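Beta-N-acetylhexosaminidase (Thermotoga neapolitana, PDB 5BZA) probably hydrolyses terminal non-reducing N-acetyl-D-hexosamine residues from N-acetyl-beta-D-hexosaminides, as a glycosidase of glycosyl hydrolase family 3. Local coordinates at residues F265-G270 with G295-G300; V3-L8 with S287-I292. All coordinates share one frame; numbering follows the deposited sequence.

Contact 1: residues F265-G270 with G295-G300; sequences FIEAGG and GSIERG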
loop_
_atom_site.group_PDB
_atom_site.type_symbol
_atom_site.label_atom_id
_atom_site.label_comp_id
_atom_site.label_asym_id
_atom_site.label_seq_id
_atom_site.Cartn_x
_atom_site.Cartn_y
_atom_site.Cartn_z
ATOM N N PHE B 265 31.879 -10.137 16.843
ATOM C CA PHE B 265 30.517 -9.713 17.142
ATOM C C PHE B 265 29.913 -10.526 18.291
ATOM O O PHE B 265 29.350 -9.962 19.233
ATOM C CB PHE B 265 29.643 -9.820 15.895
ATOM C CG PHE B 265 28.186 -9.556 16.148
ATOM C CD1 PHE B 265 27.705 -8.260 16.277
ATOM C CD2 PHE B 265 27.292 -10.617 16.273
ATOM C CE1 PHE B 265 26.340 -8.035 16.505
ATOM C CE2 PHE B 265 25.926 -10.387 16.495
ATOM C CZ PHE B 265 25.455 -9.101 16.606
ATOM N N ILE B 266 30.032 -11.842 18.240
ATOM C CA ILE B 266 29.367 -12.632 19.276
ATOM C C ILE B 266 30.086 -12.512 20.625
ATOM O O ILE B 266 29.454 -12.343 21.684
ATOM C CB ILE B 266 29.244 -14.098 18.843
ATOM C CG1 ILE B 266 28.273 -14.190 17.655
ATOM C CG2 ILE B 266 28.674 -14.946 19.978
ATOM C CD1 ILE B 266 26.849 -13.730 17.984
ATOM N N GLU B 267 31.411 -12.553 20.577
ATOM C CA GLU B 267 32.204 -12.368 21.784
ATOM C C GLU B 267 31.975 -10.966 22.370
ATOM O O GLU B 267 32.197 -10.758 23.571
ATOM C CB GLU B 267 33.677 -12.639 21.495
ATOM C CG GLU B 267 33.968 -14.135 21.432
ATOM C CD GLU B 267 33.711 -14.829 22.778
ATOM O OE1 GLU B 267 34.237 -14.348 23.807
ATOM O OE2 GLU B 267 32.975 -15.838 22.820
ATOM N N ALA B 268 31.607 -10.008 21.505
ATOM C CA ALA B 268 31.328 -8.622 21.900
ATOM C C ALA B 268 30.010 -8.462 22.633
ATOM O O ALA B 268 29.764 -7.440 23.278
ATOM C CB ALA B 268 31.376 -7.695 20.710
ATOM N N GLY B 269 29.146 -9.458 22.536
ATOM C CA GLY B 269 27.871 -9.365 23.217
ATOM C C GLY B 269 26.743 -9.236 22.228
ATOM O O GLY B 269 25.617 -9.050 22.615
ATOM N N GLY B 270 27.050 -9.362 20.945
ATOM C CA GLY B 270 26.003 -9.386 19.941
ATOM C C GLY B 270 25.141 -10.653 19.925
ATOM O O GLY B 270 25.593 -11.732 20.313
ATOM N N GLY B 295 36.335 -23.524 20.437
ATOM C CA GLY B 295 36.298 -22.734 21.653
ATOM C C GLY B 295 36.589 -21.239 21.506
ATOM O O GLY B 295 36.684 -20.531 22.519
ATOM N N SER B 296 36.756 -20.749 20.275
ATOM C CA SER B 296 37.030 -19.319 20.069
ATOM C C SER B 296 35.811 -18.439 20.401
ATOM O O SER B 296 35.923 -17.210 20.432
ATOM C CB SER B 296 37.428 -19.055 18.618
ATOM O OG SER B 296 38.309 -20.047 18.145
ATOM N N ILE B 297 34.664 -19.085 20.647
ATOM C CA ILE B 297 33.428 -18.447 21.076
ATOM C C ILE B 297 32.899 -19.197 22.284
ATOM O O ILE B 297 32.719 -20.419 22.223
ATOM C CB ILE B 297 32.331 -18.423 19.926
ATOM C CG1 ILE B 297 32.710 -17.401 18.839
ATOM C CG2 ILE B 297 30.923 -18.077 20.470
ATOM C CD1 ILE B 297 31.659 -17.234 17.726
ATOM N N GLU B 298 32.693 -18.479 23.391
ATOM C CA GLU B 298 32.134 -19.061 24.611
ATOM C C GLU B 298 30.703 -19.576 24.378
ATOM O O GLU B 298 29.863 -18.854 23.821
ATOM C CB GLU B 298 32.121 -18.045 25.761
ATOM C CG GLU B 298 31.854 -18.701 27.114
ATOM C CD GLU B 298 31.493 -17.714 28.212
ATOM O OE1 GLU B 298 31.487 -16.487 27.957
ATOM O OE2 GLU B 298 31.188 -18.176 29.338
ATOM N N ARG B 299 30.419 -20.801 24.820
ATOM C CA ARG B 299 29.094 -21.392 24.642
ATOM C C ARG B 299 28.025 -20.572 25.343
ATOM O O ARG B 299 26.908 -20.437 24.836
ATOM C CB ARG B 299 29.032 -22.816 25.200
ATOM C CG ARG B 299 27.692 -23.507 24.957
ATOM C CD ARG B 299 27.599 -24.834 25.705
ATOM N NE ARG B 299 27.092 -24.603 27.070
ATOM C CZ ARG B 299 27.059 -25.522 28.032
ATOM N NH1 ARG B 299 27.512 -26.752 27.805
ATOM N NH2 ARG B 299 26.575 -25.204 29.224
ATOM N N GLY B 300 28.367 -20.050 26.526
ATOM C CA GLY B 300 27.425 -19.284 27.329
ATOM C C GLY B 300 26.799 -18.134 26.552
ATOM O O GLY B 300 25.612 -17.821 26.714
#
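S296, the first residue of 295-300 to meet helix 258-268, does so through its backbone: its carbonyl O lies 3.8 Å from E267 CG, a van der Waals approach to the methylene part of the glutamate. I297 follows with its side chain. Its CG2, anti to the backbone N, comes to 3.9 Å from CG2 of I266, and its CD1 lies 4.1 Å from I266 CB, so that the two branched chains cross obliquely. L288 and L291 of helix 281-293 also touch I297, which makes it a buried apolar bridge between two helices.

The polar centre comes at E298, the N-cap residue of helix 299-314. Its backbone N donates to E267 OE2 at 2.7 Å with an N-H...O angle of 158°, short and fairly straight; the donor sits 27° out of the carboxylate plane. E267 gets there because its chain is bent at chi2 (-64°), and OE2 also packs 3.2 Å from I297 CA. The other oxygen, OE1, forms a salt bridge with K301, so both carboxylate oxygens have partners, which restrains the rotation of the group. An alanine here would take away both the acceptor of the E298 N-H and the salt-bridge partner of K301, and would probably loosen the hold of helix 258-268 on the start of helix 299-314.

E267 stands just ahead of the Schellman end of its helix, where G270 N bonds to F265 O at 2.9 Å and G269 N to I266 O at 3.0 Å. A glutamate in the last turn of one helix, tied to the backbone at the start of another, thus joins two members of the outer helical layer of the family 3 TIM barrel.

Contact 2: residues V3-L8 with S287-I292; sequences VDLGKL and SLKKLI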
loop_
_atom_site.group_PDB
_atom_site.type_symbol
_atom_site.label_atom_id
_atom_site.label_comp_id
_atom_site.label_asym_id
_atom_site.label_seq_id
_atom_site.Cartn_x
_atom_site.Cartn_y
_atom_site.Cartn_z
ATOM N N VAL B 3 20.894 -27.406 17.039
ATOM C CA VAL B 3 20.241 -27.294 15.733
ATOM C C VAL B 3 19.695 -25.857 15.645
ATOM O O VAL B 3 19.183 -25.417 14.602
ATOM C CB VAL B 3 19.137 -28.386 15.537
ATOM C CG1 VAL B 3 18.275 -28.138 14.289
ATOM C CG2 VAL B 3 19.788 -29.744 15.385
ATOM N N ASP B 4 19.846 -25.106 16.739
ATOM C CA ASP B 4 19.313 -23.746 16.797
ATOM C C ASP B 4 20.298 -22.624 16.466
ATOM O O ASP B 4 20.005 -21.466 16.765
ATOM C CB ASP B 4 18.793 -23.456 18.216
ATOM C CG ASP B 4 17.477 -24.126 18.517
ATOM O OD1 ASP B 4 16.743 -24.452 17.557
ATOM O OD2 ASP B 4 17.170 -24.308 19.721
ATOM N N LEU B 5 21.377 -22.901 15.740
ATOM C CA LEU B 5 22.349 -21.828 15.528
ATOM C C LEU B 5 21.840 -20.817 14.524
ATOM O O LEU B 5 22.363 -19.674 14.451
ATOM C CB LEU B 5 23.689 -22.399 15.052
ATOM C CG LEU B 5 24.353 -23.153 16.190
ATOM C CD1 LEU B 5 25.681 -23.711 15.755
ATOM C CD2 LEU B 5 24.523 -22.154 17.326
ATOM N N GLY B 6 20.783 -21.218 13.807
ATOM C CA GLY B 6 20.137 -20.378 12.830
ATOM C C GLY B 6 19.485 -19.218 13.530
ATOM O O GLY B 6 19.272 -18.164 12.944
ATOM N N LYS B 7 19.192 -19.388 14.810
ATOM C CA LYS B 7 18.628 -18.273 15.560
ATOM C C LYS B 7 19.599 -17.093 15.656
ATOM O O LYS B 7 19.196 -15.964 15.901
ATOM C CB LYS B 7 18.169 -18.756 16.930
ATOM C CG LYS B 7 16.962 -19.685 16.742
ATOM C CD LYS B 7 16.278 -20.133 18.005
ATOM C CE LYS B 7 15.112 -21.037 17.619
ATOM N NZ LYS B 7 14.369 -21.581 18.785
ATOM N N LEU B 8 20.870 -17.331 15.395
ATOM C CA LEU B 8 21.811 -16.230 15.489
ATOM C C LEU B 8 21.978 -15.528 14.143
ATOM O O LEU B 8 22.919 -14.751 13.960
ATOM C CB LEU B 8 23.178 -16.719 16.003
ATOM C CG LEU B 8 23.377 -16.687 17.527
ATOM C CD1 LEU B 8 22.314 -17.512 18.212
ATOM C CD2 LEU B 8 24.797 -17.119 17.965
ATOM N N SER B 287 31.075 -20.922 9.663
ATOM C CA SER B 287 32.110 -20.210 10.395
ATOM C C SER B 287 31.711 -20.175 11.866
ATOM O O SER B 287 32.538 -20.503 12.747
ATOM C CB SER B 287 32.331 -18.817 9.835
ATOM O OG SER B 287 33.397 -18.216 10.522
ATOM N N LEU B 288 30.439 -19.866 12.136
ATOM C CA LEU B 288 30.019 -19.759 13.520
ATOM C C LEU B 288 30.310 -21.079 14.194
ATOM O O LEU B 288 30.962 -21.126 15.256
ATOM C CB LEU B 288 28.545 -19.421 13.637
ATOM C CG LEU B 288 28.032 -19.391 15.079
ATOM C CD1 LEU B 288 28.799 -18.326 15.840
ATOM C CD2 LEU B 288 26.517 -19.087 15.086
ATOM N N LYS B 289 29.917 -22.159 13.531
ATOM C CA LYS B 289 30.053 -23.475 14.135
ATOM C C LYS B 289 31.510 -23.796 14.425
ATOM O O LYS B 289 31.831 -24.298 15.496
ATOM C CB LYS B 289 29.467 -24.541 13.242
ATOM C CG LYS B 289 27.989 -24.722 13.427
ATOM C CD LYS B 289 27.495 -25.736 12.440
ATOM C CE LYS B 289 28.257 -27.024 12.580
ATOM N NZ LYS B 289 27.471 -27.996 13.383
ATOM N N LYS B 290 32.391 -23.449 13.491
ATOM C CA LYS B 290 33.794 -23.732 13.684
ATOM C C LYS B 290 34.249 -23.046 14.968
ATOM O O LYS B 290 34.861 -23.688 15.828
ATOM C CB LYS B 290 34.626 -23.240 12.503
ATOM C CG LYS B 290 36.129 -23.434 12.704
ATOM C CD LYS B 290 36.923 -22.749 11.581
ATOM C CE LYS B 290 38.379 -22.465 11.968
ATOM N NZ LYS B 290 39.089 -21.684 10.892
ATOM N N LEU B 291 33.905 -21.760 15.101
ATOM C CA LEU B 291 34.382 -20.936 16.206
ATOM C C LEU B 291 33.768 -21.407 17.501
ATOM O O LEU B 291 34.298 -21.150 18.576
ATOM C CB LEU B 291 34.060 -19.460 15.955
ATOM C CG LEU B 291 34.717 -18.914 14.688
ATOM C CD1 LEU B 291 34.443 -17.434 14.432
ATOM C CD2 LEU B 291 36.214 -19.143 14.833
ATOM N N ILE B 292 32.686 -22.160 17.407
ATOM C CA ILE B 292 32.080 -22.664 18.626
ATOM C C ILE B 292 32.810 -23.950 19.014
ATOM O O ILE B 292 32.992 -24.223 20.205
ATOM C CB ILE B 292 30.572 -22.929 18.475
ATOM C CG1 ILE B 292 29.796 -21.620 18.256
ATOM C CG2 ILE B 292 30.018 -23.608 19.716
ATOM C CD1 ILE B 292 28.259 -21.820 18.098
#
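K7 NZ has one firm partner, D310 OD1 in a salt bridge, and a second, D4 OD1, 3.9 Å from NZ in a long, weak ion pair. This charge holds the short 3-10 segment from the side of helix 299-314, whereas the meeting with helix 281-293 is wholly apolar and has no hydrogen bond across it.

L5 carries most of that meeting. With CG anti to the carbonyl carbon, it sends CD2 tip to tip against I292 CD1 at 3.8 Å. Its CD1 crosses the K289 chain at about a right angle, and at 3.4 Å from K289 CG this carbon pair is tighter than usual van der Waals contact. V302 of helix 299-314 touches both L5 and I292.

One turn of helix back from I292, L288 CD2 meets L8 CD2 at 3.9 Å, again nearly perpendicular. L8 chi1, -91°, is off a staggered value, consistent with some torsional strain. The backbone of L8 bonds to I273 in strand 273-275, that of G6 to A30 just ahead of strand 31-34. The lead-in to strand 9-13 packs on helix 281-293, which follows strand 273-275, beside the seam where the first and last strands of the TIM barrel meet.

In the fold
Contacts 1 and 2 lie 11 Å apart between centres, on the same side of the chain's centre. They share helix 299-314 as a neighbour: contact 1 includes its N-terminus, while V302 and I306 of the same helix cover residues of contact 2. Contact 1 is only partly buried and combines a charged carboxylate with an apolar pair; contact 2 is more fully buried, and the side chains that cross it meet through carbon alone. The two interiors merge, since I297 CD1 packs 3.6 Å from L288 CD1 and I266 CD1 lies 4.0 Å from L8 CD2. Contact 1 joins segments 25 residues apart, contact 2 segments nearly 280 apart, where first and last strands lie side by side.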